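Mannan endo-1,6-alpha-mannosidase (Chaetomium thermophilum, PDB 6RY0) probably acts on alpha-1,6-mannosidic linkages as a family 76 glycoside hydrolase or transglycosidase, in the transfer of GPI-anchored glycoproteins into the fungal cell wall. Local coordinates at residues Y28-K33 / A397-L402; P66-E69 / Y74-W77; V87-L92 / P96-V101; V101-M106 / P153-L158; K324-R329 / E391-L396. One frame throughout, in Å; residues are numbered along the deposited sequence. Where two conformers were deposited one is given.

Contact 1. Residues Y28-K33 / A397-L402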
# COMPACT_ATOMS: atom_id res chain seq x y z
N TYR A 28 9.90 -22.52 7.40
CA TYR A 28 8.71 -22.53 6.57
C TYR A 28 8.91 -23.32 5.29
O TYR A 28 9.98 -23.24 4.68
CB TYR A 28 8.33 -21.10 6.23
CG TYR A 28 7.81 -20.32 7.43
CD1 TYR A 28 6.68 -20.74 8.10
CD2 TYR A 28 8.49 -19.21 7.92
CE1 TYR A 28 6.21 -20.02 9.20
CE2 TYR A 28 8.02 -18.52 9.02
CZ TYR A 28 6.88 -18.91 9.64
OH TYR A 28 6.36 -18.23 10.73
N LYS A 29 7.89 -24.06 4.91
CA LYS A 29 7.83 -24.78 3.65
C LYS A 29 6.83 -24.10 2.73
O LYS A 29 5.75 -23.69 3.17
CB LYS A 29 7.40 -26.22 3.88
CG LYS A 29 8.48 -27.10 4.48
CD LYS A 29 7.93 -28.48 4.82
CE LYS A 29 9.01 -29.51 5.00
NZ LYS A 29 10.07 -29.12 5.96
N ILE A 30 7.17 -24.01 1.45
CA ILE A 30 6.30 -23.32 0.50
C ILE A 30 6.24 -24.06 -0.84
O ILE A 30 6.10 -23.43 -1.90
CB ILE A 30 6.72 -21.84 0.27
CG1 ILE A 30 8.18 -21.72 -0.12
CG2 ILE A 30 6.39 -21.00 1.53
CD1 ILE A 30 8.55 -20.38 -0.72
N ASP A 31 6.32 -25.39 -0.84
CA ASP A 31 6.38 -26.15 -2.10
C ASP A 31 5.08 -26.81 -2.49
O ASP A 31 5.03 -27.55 -3.47
CB ASP A 31 7.48 -27.21 -2.00
CG ASP A 31 8.82 -26.59 -1.96
OD1 ASP A 31 9.00 -25.58 -2.69
OD2 ASP A 31 9.68 -27.07 -1.20
N THR A 32 4.02 -26.65 -1.76
CA THR A 32 2.72 -27.05 -2.26
C THR A 32 1.75 -26.00 -1.77
O THR A 32 2.09 -25.21 -0.88
CB THR A 32 2.29 -28.41 -1.67
OG1 THR A 32 2.06 -28.23 -0.26
CG2 THR A 32 3.33 -29.49 -1.90
N LYS A 33 0.53 -26.05 -2.30
CA LYS A 33 -0.51 -25.15 -1.87
C LYS A 33 -0.73 -25.31 -0.39
O LYS A 33 -0.81 -24.32 0.33
CB LYS A 33 -1.81 -25.39 -2.64
CG LYS A 33 -2.95 -24.45 -2.27
CD LYS A 33 -4.26 -24.87 -2.91
CE LYS A 33 -5.31 -23.79 -2.82
NZ LYS A 33 -6.61 -24.26 -3.31
N ALA A 397 2.91 -10.93 3.50
CA ALA A 397 2.44 -10.49 2.20
C ALA A 397 3.03 -11.33 1.06
O ALA A 397 2.32 -11.77 0.16
CB ALA A 397 2.82 -9.02 2.01
N ALA A 398 4.34 -11.56 1.11
CA ALA A 398 5.01 -12.30 0.04
C ALA A 398 4.53 -13.73 -0.02
O ALA A 398 4.30 -14.27 -1.11
CB ALA A 398 6.53 -12.24 0.22
N VAL A 399 4.41 -14.39 1.12
CA VAL A 399 4.02 -15.79 1.12
C VAL A 399 2.55 -15.94 0.74
O VAL A 399 2.20 -16.79 -0.07
CB VAL A 399 4.36 -16.45 2.48
CG1 VAL A 399 3.78 -17.85 2.56
CG2 VAL A 399 5.87 -16.48 2.67
N SER A 400 1.67 -15.11 1.32
CA SER A 400 0.26 -15.21 0.95
C SER A 400 0.06 -15.01 -0.54
O SER A 400 -0.75 -15.68 -1.19
CB SER A 400 -0.60 -14.19 1.71
OG SER A 400 -0.49 -14.36 3.10
N SER A 401 0.79 -14.05 -1.11
CA SER A 401 0.60 -13.73 -2.50
C SER A 401 1.09 -14.84 -3.44
O SER A 401 0.71 -14.83 -4.62
CB SER A 401 1.24 -12.38 -2.82
OG SER A 401 0.51 -11.35 -2.18
N LEU A 402 1.83 -15.83 -2.93
CA LEU A 402 2.13 -17.01 -3.73
C LEU A 402 0.86 -17.76 -4.14
O LEU A 402 0.91 -18.58 -5.03
CB LEU A 402 3.04 -17.98 -2.97
CG LEU A 402 4.45 -17.47 -2.71
CD1 LEU A 402 5.17 -18.47 -1.84
CD2 LEU A 402 5.23 -17.20 -4.01

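Contact 2. Residues P66-E69 / Y74-W77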
# COMPACT_ATOMS: atom_id res chain seq x y z
N PRO A 66 2.59 6.15 18.39
CA PRO A 66 3.74 6.48 17.54
C PRO A 66 5.03 6.66 18.35
O PRO A 66 4.99 6.89 19.56
CB PRO A 66 3.33 7.79 16.90
CG PRO A 66 2.47 8.42 17.97
CD PRO A 66 1.74 7.32 18.64
N PRO A 67 6.17 6.58 17.65
CA PRO A 67 7.44 6.70 18.39
C PRO A 67 7.67 8.09 18.98
O PRO A 67 8.40 8.22 19.95
CB PRO A 67 8.49 6.38 17.33
CG PRO A 67 7.80 6.46 16.03
CD PRO A 67 6.37 6.17 16.25
N THR A 68 6.99 9.09 18.44
CA THR A 68 7.02 10.44 18.98
C THR A 68 6.46 10.51 20.39
O THR A 68 6.83 11.41 21.14
CB THR A 68 6.21 11.39 18.07
OG1 THR A 68 4.96 10.78 17.72
CG2 THR A 68 6.99 11.66 16.81
N GLU A 69 5.60 9.57 20.76
CA GLU A 69 5.03 9.48 22.10
C GLU A 69 5.68 8.35 22.92
O GLU A 69 5.24 8.03 24.02
CB GLU A 69 3.53 9.26 22.02
CG GLU A 69 2.81 10.43 21.41
CD GLU A 69 1.35 10.15 21.11
OE1 GLU A 69 0.74 9.32 21.80
OE2 GLU A 69 0.82 10.74 20.15
N TYR A 74 5.85 2.46 15.53
CA TYR A 74 5.10 2.53 14.27
C TYR A 74 4.15 3.67 14.22
O TYR A 74 3.52 4.04 15.22
CB TYR A 74 4.34 1.19 14.07
CG TYR A 74 5.25 0.00 14.23
CD1 TYR A 74 6.24 -0.30 13.31
CD2 TYR A 74 5.17 -0.80 15.37
CE1 TYR A 74 7.13 -1.35 13.52
CE2 TYR A 74 6.04 -1.84 15.60
CZ TYR A 74 7.04 -2.10 14.67
OH TYR A 74 7.95 -3.13 14.83
N TYR A 75 4.01 4.25 13.04
CA TYR A 75 3.07 5.34 12.79
C TYR A 75 1.70 4.82 12.33
O TYR A 75 1.58 3.68 11.85
CB TYR A 75 3.67 6.31 11.76
CG TYR A 75 4.82 7.08 12.31
CD1 TYR A 75 4.61 8.24 13.04
CD2 TYR A 75 6.14 6.66 12.13
CE1 TYR A 75 5.69 8.97 13.55
CE2 TYR A 75 7.20 7.39 12.63
CZ TYR A 75 6.96 8.55 13.33
OH TYR A 75 8.02 9.28 13.84
N TRP A 76 0.69 5.67 12.46
CA TRP A 76 -0.71 5.37 12.15
C TRP A 76 -0.91 4.71 10.80
O TRP A 76 -1.66 3.74 10.68
CB TRP A 76 -1.47 6.70 12.22
CG TRP A 76 -2.92 6.68 11.89
CD1 TRP A 76 -3.95 6.19 12.66
CD2 TRP A 76 -3.53 7.25 10.73
NE1 TRP A 76 -5.16 6.41 12.03
CE2 TRP A 76 -4.92 7.09 10.87
CE3 TRP A 76 -3.05 7.93 9.62
CZ2 TRP A 76 -5.81 7.54 9.93
CZ3 TRP A 76 -3.96 8.37 8.67
CH2 TRP A 76 -5.33 8.19 8.85
N TRP A 77 -0.26 5.21 9.75
CA TRP A 77 -0.51 4.66 8.43
C TRP A 77 -0.13 3.20 8.36
O TRP A 77 -0.71 2.46 7.54
CB TRP A 77 0.27 5.45 7.36
CG TRP A 77 1.68 5.09 7.29
CD1 TRP A 77 2.71 5.49 8.11
CD2 TRP A 77 2.23 4.10 6.40
NE1 TRP A 77 3.86 4.82 7.77
CE2 TRP A 77 3.61 3.98 6.70
CE3 TRP A 77 1.70 3.33 5.36
CZ2 TRP A 77 4.46 3.14 5.98
CZ3 TRP A 77 2.55 2.52 4.64
CH2 TRP A 77 3.90 2.43 4.96

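Contact 3. Residues V87-L92 / P96-V101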
# COMPACT_ATOMS: atom_id res chain seq x y z
N VAL A 87 -6.75 -8.13 4.92
CA VAL A 87 -7.82 -8.27 3.93
C VAL A 87 -7.35 -9.14 2.77
O VAL A 87 -8.06 -10.05 2.31
CB VAL A 87 -8.27 -6.87 3.46
CG1 VAL A 87 -9.21 -6.96 2.27
CG2 VAL A 87 -8.94 -6.10 4.60
N ASP A 88 -6.12 -8.90 2.31
CA ASP A 88 -5.52 -9.74 1.28
C ASP A 88 -5.29 -11.17 1.78
O ASP A 88 -5.54 -12.13 1.05
CB ASP A 88 -4.22 -9.15 0.72
CG ASP A 88 -4.39 -8.45 -0.60
OD1 ASP A 88 -5.38 -8.69 -1.32
OD2 ASP A 88 -3.45 -7.65 -0.92
N TYR A 89 -4.79 -11.32 3.00
CA TYR A 89 -4.55 -12.65 3.57
C TYR A 89 -5.80 -13.51 3.50
O TYR A 89 -5.75 -14.66 3.04
CB TYR A 89 -4.05 -12.53 5.01
CG TYR A 89 -4.00 -13.85 5.74
CD1 TYR A 89 -3.02 -14.77 5.49
CD2 TYR A 89 -4.98 -14.18 6.67
CE1 TYR A 89 -3.01 -16.02 6.13
CE2 TYR A 89 -5.00 -15.42 7.30
CZ TYR A 89 -4.02 -16.34 7.00
OH TYR A 89 -3.99 -17.59 7.56
N TRP A 90 -6.94 -12.99 3.95
CA TRP A 90 -8.17 -13.75 3.89
C TRP A 90 -8.56 -14.06 2.45
O TRP A 90 -9.00 -15.17 2.14
CB TRP A 90 -9.28 -13.00 4.64
CG TRP A 90 -10.64 -13.51 4.30
CD1 TRP A 90 -11.26 -14.66 4.74
CD2 TRP A 90 -11.55 -12.90 3.39
NE1 TRP A 90 -12.50 -14.76 4.17
CE2 TRP A 90 -12.70 -13.69 3.32
CE3 TRP A 90 -11.47 -11.75 2.60
CZ2 TRP A 90 -13.80 -13.37 2.49
CZ3 TRP A 90 -12.53 -11.43 1.78
CH2 TRP A 90 -13.68 -12.21 1.75
N HIS A 91 -8.45 -13.08 1.57
CA HIS A 91 -8.77 -13.26 0.16
C HIS A 91 -7.95 -14.39 -0.48
O HIS A 91 -8.44 -15.11 -1.33
CB HIS A 91 -8.55 -11.92 -0.54
CG HIS A 91 -8.64 -11.92 -2.02
ND1 HIS A 91 -9.80 -12.14 -2.70
CD2 HIS A 91 -7.71 -11.63 -2.96
CE1 HIS A 91 -9.59 -11.99 -4.00
NE2 HIS A 91 -8.31 -11.68 -4.19
N LEU A 92 -6.67 -14.45 -0.13
CA LEU A 92 -5.71 -15.36 -0.74
C LEU A 92 -5.78 -16.77 -0.14
O LEU A 92 -5.50 -17.75 -0.81
CB LEU A 92 -4.30 -14.79 -0.57
CG LEU A 92 -4.04 -13.60 -1.48
CD1 LEU A 92 -2.91 -12.73 -0.95
CD2 LEU A 92 -3.75 -14.02 -2.89
N PRO A 96 -10.61 -16.89 7.66
CA PRO A 96 -11.30 -15.69 8.14
C PRO A 96 -10.98 -15.38 9.60
O PRO A 96 -11.64 -14.52 10.16
CB PRO A 96 -12.77 -16.07 7.99
CG PRO A 96 -12.76 -17.54 8.39
CD PRO A 96 -11.46 -18.10 7.85
N SER A 97 -10.02 -16.09 10.20
CA SER A 97 -9.76 -15.98 11.64
C SER A 97 -9.63 -14.57 12.18
O SER A 97 -10.06 -14.28 13.29
CB SER A 97 -8.49 -16.75 12.00
OG SER A 97 -8.65 -18.13 11.75
N TYR A 98 -8.97 -13.69 11.42
CA TYR A 98 -8.70 -12.33 11.87
C TYR A 98 -9.69 -11.30 11.34
O TYR A 98 -9.54 -10.12 11.64
CB TYR A 98 -7.25 -11.93 11.51
CG TYR A 98 -6.25 -12.91 12.09
CD1 TYR A 98 -6.00 -12.95 13.46
CD2 TYR A 98 -5.59 -13.82 11.27
CE1 TYR A 98 -5.13 -13.88 14.00
CE2 TYR A 98 -4.70 -14.77 11.83
CZ TYR A 98 -4.49 -14.78 13.19
OH TYR A 98 -3.60 -15.67 13.78
N ASN A 99 -10.69 -11.73 10.59
CA ASN A 99 -11.57 -10.76 9.93
C ASN A 99 -12.26 -9.81 10.91
O ASN A 99 -12.38 -8.62 10.63
CB ASN A 99 -12.61 -11.44 9.05
CG ASN A 99 -12.02 -12.01 7.78
OD1 ASN A 99 -10.84 -11.91 7.51
ND2 ASN A 99 -12.89 -12.63 6.98
N HIS A 100 -12.70 -10.30 12.06
CA HIS A 100 -13.38 -9.43 13.03
C HIS A 100 -12.45 -8.36 13.57
O HIS A 100 -12.83 -7.20 13.72
CB HIS A 100 -14.03 -10.27 14.16
CG HIS A 100 -13.06 -10.98 15.08
ND1 HIS A 100 -12.34 -12.09 14.71
CD2 HIS A 100 -12.78 -10.77 16.39
CE1 HIS A 100 -11.62 -12.51 15.74
NE2 HIS A 100 -11.89 -11.74 16.78
N VAL A 101 -11.23 -8.77 13.88
CA VAL A 101 -10.23 -7.84 14.40
C VAL A 101 -9.92 -6.74 13.38
O VAL A 101 -9.77 -5.57 13.71
CB VAL A 101 -8.91 -8.64 14.76
CG1 VAL A 101 -7.77 -7.73 15.09
CG2 VAL A 101 -9.17 -9.64 15.88

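Contact 4. Residues V101-M106 / P153-L158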
# COMPACT_ATOMS: atom_id res chain seq x y z
N VAL A 101 -11.23 -8.77 13.88
CA VAL A 101 -10.23 -7.84 14.40
C VAL A 101 -9.92 -6.74 13.38
O VAL A 101 -9.77 -5.57 13.71
CB VAL A 101 -8.91 -8.64 14.76
CG1 VAL A 101 -7.77 -7.73 15.09
CG2 VAL A 101 -9.17 -9.64 15.88
N ILE A 102 -9.81 -7.15 12.12
CA ILE A 102 -9.49 -6.23 11.04
C ILE A 102 -10.65 -5.28 10.76
O ILE A 102 -10.44 -4.08 10.58
CB ILE A 102 -9.03 -7.03 9.82
CG1 ILE A 102 -7.79 -7.87 10.16
CG2 ILE A 102 -8.83 -6.12 8.61
CD1 ILE A 102 -6.56 -7.11 10.60
N MET A 103 -11.87 -5.80 10.75
CA MET A 103 -13.01 -4.91 10.55
C MET A 103 -13.03 -3.88 11.67
O MET A 103 -13.24 -2.68 11.39
CB MET A 103 -14.33 -5.68 10.49
CG MET A 103 -15.52 -4.77 10.31
SD MET A 103 -17.09 -5.59 10.47
CE MET A 103 -17.05 -6.66 9.03
N GLU A 104 -12.83 -4.29 12.92
CA GLU A 104 -12.84 -3.36 14.04
C GLU A 104 -11.77 -2.28 13.87
O GLU A 104 -12.03 -1.09 14.10
CB GLU A 104 -12.64 -4.10 15.37
CG GLU A 104 -12.54 -3.24 16.63
CD GLU A 104 -12.08 -4.01 17.88
OE1 GLU A 104 -11.01 -4.67 17.90
OE2 GLU A 104 -12.79 -3.89 18.89
N GLY A 105 -10.57 -2.68 13.49
CA GLY A 105 -9.49 -1.75 13.32
C GLY A 105 -9.75 -0.75 12.20
O GLY A 105 -9.53 0.46 12.36
N MET A 106 -10.21 -1.25 11.05
CA MET A 106 -10.53 -0.35 9.93
C MET A 106 -11.62 0.63 10.32
O MET A 106 -11.54 1.80 9.93
CB MET A 106 -10.90 -1.16 8.70
CG MET A 106 -9.71 -1.99 8.16
SD MET A 106 -10.08 -3.08 6.77
CE MET A 106 -10.41 -1.90 5.46
N PRO A 153 -19.84 3.09 8.17
CA PRO A 153 -19.34 3.39 6.83
C PRO A 153 -18.97 2.10 6.10
O PRO A 153 -18.38 1.21 6.68
CB PRO A 153 -18.12 4.25 7.11
CG PRO A 153 -18.29 4.79 8.44
CD PRO A 153 -19.04 3.76 9.20
N GLN A 154 -19.29 2.05 4.83
CA GLN A 154 -19.05 0.90 3.99
C GLN A 154 -17.73 1.04 3.24
O GLN A 154 -17.23 2.16 3.02
CB GLN A 154 -20.24 0.73 3.04
CG GLN A 154 -21.56 0.47 3.76
CD GLN A 154 -21.54 -0.82 4.54
OE1 GLN A 154 -21.21 -1.87 4.00
NE2 GLN A 154 -21.86 -0.75 5.81
N TRP A 155 -17.13 -0.08 2.82
CA TRP A 155 -15.79 -0.04 2.27
C TRP A 155 -15.66 0.86 1.03
O TRP A 155 -14.77 1.70 0.95
CB TRP A 155 -15.25 -1.45 1.96
CG TRP A 155 -15.33 -2.41 3.09
CD1 TRP A 155 -15.82 -3.67 3.00
CD2 TRP A 155 -14.83 -2.24 4.44
NE1 TRP A 155 -15.68 -4.31 4.20
CE2 TRP A 155 -15.08 -3.46 5.10
CE3 TRP A 155 -14.23 -1.21 5.15
CZ2 TRP A 155 -14.77 -3.64 6.44
CZ3 TRP A 155 -13.93 -1.38 6.48
CH2 TRP A 155 -14.19 -2.59 7.11
N LEU A 156 -16.54 0.67 0.05
CA LEU A 156 -16.46 1.48 -1.15
C LEU A 156 -16.63 2.97 -0.78
O LEU A 156 -15.90 3.82 -1.28
CB LEU A 156 -17.51 1.06 -2.17
CG LEU A 156 -17.61 1.93 -3.44
CD1 LEU A 156 -16.34 1.91 -4.24
CD2 LEU A 156 -18.78 1.50 -4.29
N ALA A 157 -17.60 3.27 0.08
CA ALA A 157 -17.85 4.64 0.51
C ALA A 157 -16.62 5.26 1.17
O ALA A 157 -16.37 6.46 1.01
CB ALA A 157 -19.03 4.70 1.44
N LEU A 158 -15.89 4.48 1.95
CA LEU A 158 -14.67 5.00 2.58
C LEU A 158 -13.61 5.31 1.54
O LEU A 158 -12.94 6.36 1.61
CB LEU A 158 -14.15 3.99 3.62
CG LEU A 158 -14.97 3.93 4.91
CD1 LEU A 158 -14.65 2.67 5.67
CD2 LEU A 158 -14.74 5.18 5.76

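Contact 5. Residues K324-R329 / E391-L396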
# COMPACT_ATOMS: atom_id res chain seq x y z
N LYS A 324 8.58 -3.79 0.64
CA LYS A 324 8.70 -4.96 -0.22
C LYS A 324 7.46 -5.87 -0.09
O LYS A 324 7.13 -6.59 -1.03
CB LYS A 324 10.03 -5.69 0.01
CG LYS A 324 10.26 -6.15 1.43
CD LYS A 324 11.60 -6.87 1.60
CE LYS A 324 12.79 -6.05 1.16
NZ LYS A 324 14.08 -6.63 1.64
N GLY A 325 6.75 -5.84 1.04
CA GLY A 325 5.50 -6.58 1.12
C GLY A 325 4.45 -6.05 0.16
O GLY A 325 3.71 -6.80 -0.47
N TYR A 326 4.32 -4.72 0.10
CA TYR A 326 3.41 -4.09 -0.86
C TYR A 326 3.80 -4.45 -2.28
O TYR A 326 2.94 -4.73 -3.12
CB TYR A 326 3.38 -2.56 -0.74
CG TYR A 326 3.30 -2.06 0.67
CD1 TYR A 326 2.62 -2.75 1.66
CD2 TYR A 326 3.91 -0.88 1.02
CE1 TYR A 326 2.58 -2.30 2.96
CE2 TYR A 326 3.87 -0.40 2.33
CZ TYR A 326 3.21 -1.12 3.29
OH TYR A 326 3.19 -0.71 4.61
N VAL A 327 5.10 -4.45 -2.58
CA VAL A 327 5.57 -4.81 -3.92
C VAL A 327 5.02 -6.18 -4.30
O VAL A 327 4.47 -6.38 -5.38
CB VAL A 327 7.10 -4.75 -3.99
CG1 VAL A 327 7.57 -5.29 -5.32
CG2 VAL A 327 7.61 -3.35 -3.76
N HIS A 328 5.18 -7.16 -3.40
CA HIS A 328 4.68 -8.49 -3.70
C HIS A 328 3.18 -8.52 -3.91
O HIS A 328 2.69 -9.08 -4.89
CB HIS A 328 5.06 -9.46 -2.55
CG HIS A 328 6.41 -10.09 -2.72
ND1 HIS A 328 6.55 -11.37 -3.19
CD2 HIS A 328 7.69 -9.64 -2.50
CE1 HIS A 328 7.85 -11.66 -3.25
NE2 HIS A 328 8.57 -10.64 -2.83
N ARG A 329 2.42 -7.95 -2.97
CA ARG A 329 0.96 -8.05 -3.06
C ARG A 329 0.43 -7.33 -4.29
O ARG A 329 -0.49 -7.83 -4.96
CB ARG A 329 0.29 -7.48 -1.78
CG ARG A 329 0.35 -8.39 -0.61
CD ARG A 329 0.01 -7.65 0.72
NE ARG A 329 -1.21 -6.95 0.60
CZ ARG A 329 -1.40 -5.68 0.92
NH1 ARG A 329 -0.48 -4.91 1.49
NH2 ARG A 329 -2.60 -5.13 0.64
N GLU A 391 8.86 -6.22 8.96
CA GLU A 391 9.46 -7.40 8.37
C GLU A 391 8.47 -8.56 8.36
O GLU A 391 8.33 -9.28 7.37
CB GLU A 391 10.72 -7.80 9.16
CG GLU A 391 11.86 -6.77 9.12
CD GLU A 391 11.83 -5.71 10.19
OE1 GLU A 391 10.74 -5.30 10.65
OE2 GLU A 391 12.95 -5.26 10.54
N ALA A 392 7.77 -8.74 9.48
CA ALA A 392 6.76 -9.79 9.59
C ALA A 392 5.64 -9.56 8.59
O ALA A 392 5.14 -10.49 7.95
CB ALA A 392 6.24 -9.84 11.01
N MET A 393 5.21 -8.30 8.45
CA MET A 393 4.14 -7.96 7.51
C MET A 393 4.57 -8.26 6.07
O MET A 393 3.79 -8.77 5.26
CB MET A 393 3.79 -6.48 7.67
CG MET A 393 2.48 -6.08 6.98
SD MET A 393 2.15 -4.30 6.92
CE MET A 393 2.33 -3.88 8.63
N SER A 394 5.83 -7.92 5.76
CA SER A 394 6.33 -8.13 4.42
C SER A 394 6.45 -9.59 4.05
O SER A 394 6.12 -9.96 2.91
CB SER A 394 7.66 -7.39 4.22
OG SER A 394 7.42 -5.99 4.20
N VAL A 395 6.90 -10.45 4.98
CA VAL A 395 6.96 -11.87 4.66
C VAL A 395 5.54 -12.45 4.55
O VAL A 395 5.28 -13.25 3.65
CB VAL A 395 7.81 -12.65 5.65
CG1 VAL A 395 7.85 -14.13 5.27
CG2 VAL A 395 9.22 -12.07 5.69
N LEU A 396 4.64 -12.06 5.44
CA LEU A 396 3.25 -12.49 5.34
C LEU A 396 2.68 -12.16 3.95
O LEU A 396 2.03 -12.99 3.31
CB LEU A 396 2.41 -11.86 6.43
CG LEU A 396 0.89 -12.08 6.35
CD1 LEU A 396 0.54 -13.53 6.41
CD2 LEU A 396 0.21 -11.31 7.47

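Contact 1. Residues Y28-K33 / A397-L402
Ile30 meets Val399 and Leu402 in an apolar contact that joins the N-terminal loop to the C-terminal part of helix 389-401 and Leu402 beside it. Its two branches have different nearest partners. The longer one ends in CD1, which lies 4.0 Å from Leu402 CD1; the two side chains run across each other at about a right angle, and the closest meeting is between their methyl ends. The shorter branch brings CG2 to 4.2 Å from Val399 CG1. The split follows from the first torsion of Ile30 (chi1 53°), which sets CG1 between the backbone N and the carbonyl carbon and turns CG2 anti to that carbon. Val399 and Leu402 stand three residues apart in sequence, and the CB atoms of all three residues are directed into the contact.

Polar interactions lie around this patch rather than through it. Within residues 397-402, Ala397 O accepts from Ser401 N at 3.0 Å and, in the conformer described, also from Ser401 OG; the two donors come from opposite faces of the carbonyl plane. On the loop, Arg350 forms a salt bridge with Asp31 and a hydrogen bond with Ile30 O, while Thr32 N-caps helix 33-48 through Glu35 N. Val357 of helix 342-358 touches both Ile30 and Val399.

With 103 Å² buried in all and the closest approaches all between methyl groups, the contact is hydrophobic and non-directional; directional bonds come from beside it, as from Arg350 to Asp31 and Ile30 O, and probably help fix the loop.

Contact 2. Residues P66-E69 / Y74-W77
Pro67 lies over one face of the Tyr75 ring in a CH-pi contact: its CD is 3.8 Å from the ring centroid and only 11° off the normal. Pro67 CG, displaced to the phenol end, comes within 3.5 Å of Tyr75 CZ. Thr68 contributes a methyl at the ring edge, with CG2 3.9 Å from Tyr75 OH, and Pro66 CB approaches Tyr75 CD1 obliquely at 4.1 Å. Beside the ring contacts the backbones touch as well, since the Pro66 CA-H points at Tyr74 O (CA to O 3.4 Å, angle at H 162°).

Several features position these groups. A cis peptide bond precedes Pro66, and a 3.0 Å bond from Glu69 N to Pro66 O closes the 3-10 turn that carries Pro67 and Thr68. Tyr74 is tied by backbone hydrogen bonding to Pro64 and through its OH to Ser387. The side chain of Pro67 is about 6 Å from the bound calcium ion at the nearest atoms, so the turn borders the metal site of Asp73 and His385.

The contact sits where this loop enters helix 76-93, near whose start Trp76 and Trp77 pack on Asp129 of helix 127-142.

Contact 3. Residues V87-L92 / P96-V101
Trp90 and Asn99 stand nearly perpendicular, with the indole and amide planes 80° apart. The amide is upended over one indole face: ND2 sits 3.4 Å above the ring plane, displaced to the rim, and is 3.4 Å from Trp90 CD1. The other amide atom, OD1, lies 3.4 Å from Trp90 CB, so the amide reaches from over the five-membered ring back to the side chain's CB. Trp90 has CG anti to the backbone N (chi1 164°), which directs the indole to the turn at Pro96 and Asn99. Pro96 CA approaches the same CD1 obliquely at 3.6 Å, with CB at 3.9 Å, and the proline side chain crosses the indole at about a right angle.

These residues bracket the bend of an alpha-alpha hairpin, in which helix 99-108 turns back alongside helix 76-93. A type I turn from Pro96 to Asn99, closed by Asn99 N to Pro96 O at 3.0 Å, leads into the second helix and delivers both Pro96 and Asn99 to Trp90. The hairpin is consistent with the (alpha/alpha)6 barrel known for family 76.

Deeper in, Tyr89 and Tyr98 touch more loosely. Tyr89 CE2 comes to the edge of the Tyr98 ring, 4.3 Å from CD2, near that ring's plane. Tyr89 OH is hydrogen-bonded to Asp95 OD2 in the linker, while Tyr98 meets Tyr86 edge-to-face and packs on Tyr45 and Met48 of helix 33-48.

Contact 4. Residues V101-M106 / P153-L158
A Met-aromatic contact between Met106 and Trp155 joins helix 99-108 to the first turn of helix 155-167. Met106 SD is 4.6 Å from the centroid of the six-membered indole ring, 30° off its normal, and so approaches obliquely. The terminal methyl is nearer: CE lies 4.1 Å from the same centroid, an off-centre CH-pi contact, and 3.7 Å from Trp155 CZ3. Both terminal positions come from one of two deposited conformers, but CB of Met106 also reaches the ring, 3.8 Å from CZ3. Met103, one helical turn earlier and likewise deposited with a second conformer, meets the rim instead: its CG is 4.1 Å from Trp155 CH2 and close to the ring plane, placed there by a first torsion that holds CG anti to the backbone N (chi1 179°). The six-membered end of the indole thus fits between two methionines spaced i and i+3. Its rotation is pinned at the other end, where NE1 is hydrogen-bonded to Pro146 O.

Ala140 of helix 127-142 touches both Met106 and Trp155, while Met83 and Val87 of helix 76-93 pack against Met106; on the far helix, Leu156 faces helix 196-213.

Contact 5. Residues K324-R329 / E391-L396
Met393 makes the first approach of segment 391-396 of helix 389-401 to segment 324-329 of helix 323-337, and a loose one: its SD lies 4.4 Å from Tyr326 OH and 4.5 Å from Tyr326 CE1, oblique to the ring. Both side chains were deposited in two conformers, so this edge of the contact is not sharply defined. Tyr326 OH has its stronger partner in Thr322 OG1.

Ser394 comes next and carries the contact. Its CA is 3.7 Å from Gly325 CA, a separation possible because Gly325 presents only backbone. The serine OG lies 3.2 Å from Gly325 N and accepts a weak hydrogen bond from it, with an N-H...O angle of 131° that is far from straight. OG is placed beside its own backbone N, anti to the carbonyl carbon (chi1 -70°). Its single proton can serve Leu321 O, the stronger partner, or Gly390 O, while the oxygen accepts weakly from Gly325 N, so the buried hydroxyl has polar partners for both roles. Lys324 flanks it with methylene carbon, CG being 4.0 Å from Ser394 OG, while the lysine chain leads off to a salt bridge with Glu310 and cation-pi contacts with Phe371 and Trp373.

The segment axes approach to 7.9 Å at 14°, nearly parallel in chain direction. Backbone-to-backbone meeting at a glycine is characteristic of close helix packing, and the parallel course is consistent with two neighbouring inner helices of the (alpha/alpha)6 barrel.

In the fold
Contact 1 pairs the loop near the N-terminus with the last helix, 389-401, and encloses contacts 2, 3, 4 and 5, which follow in series. Contacts 1 and 5 share that helix, their centres 12 Å apart, and touch where Ala397 and Ser401 pack on Arg329. Contacts 3 and 4 are 13 Å apart and share Val101 and helix 99-108. A salt bridge from Asp88 OD2 to Arg329 NE (2.8 Å) ties contact 3 to contact 5. Contact 2, beside the calcium site and 30 Å from contact 1 between centres, reaches contact 5 through Trp77 against Tyr326. Helices 76-93 and 389-401, which begin just after the calcium ligands Asp73 and His385, connect the metal site with packing across the helical domain.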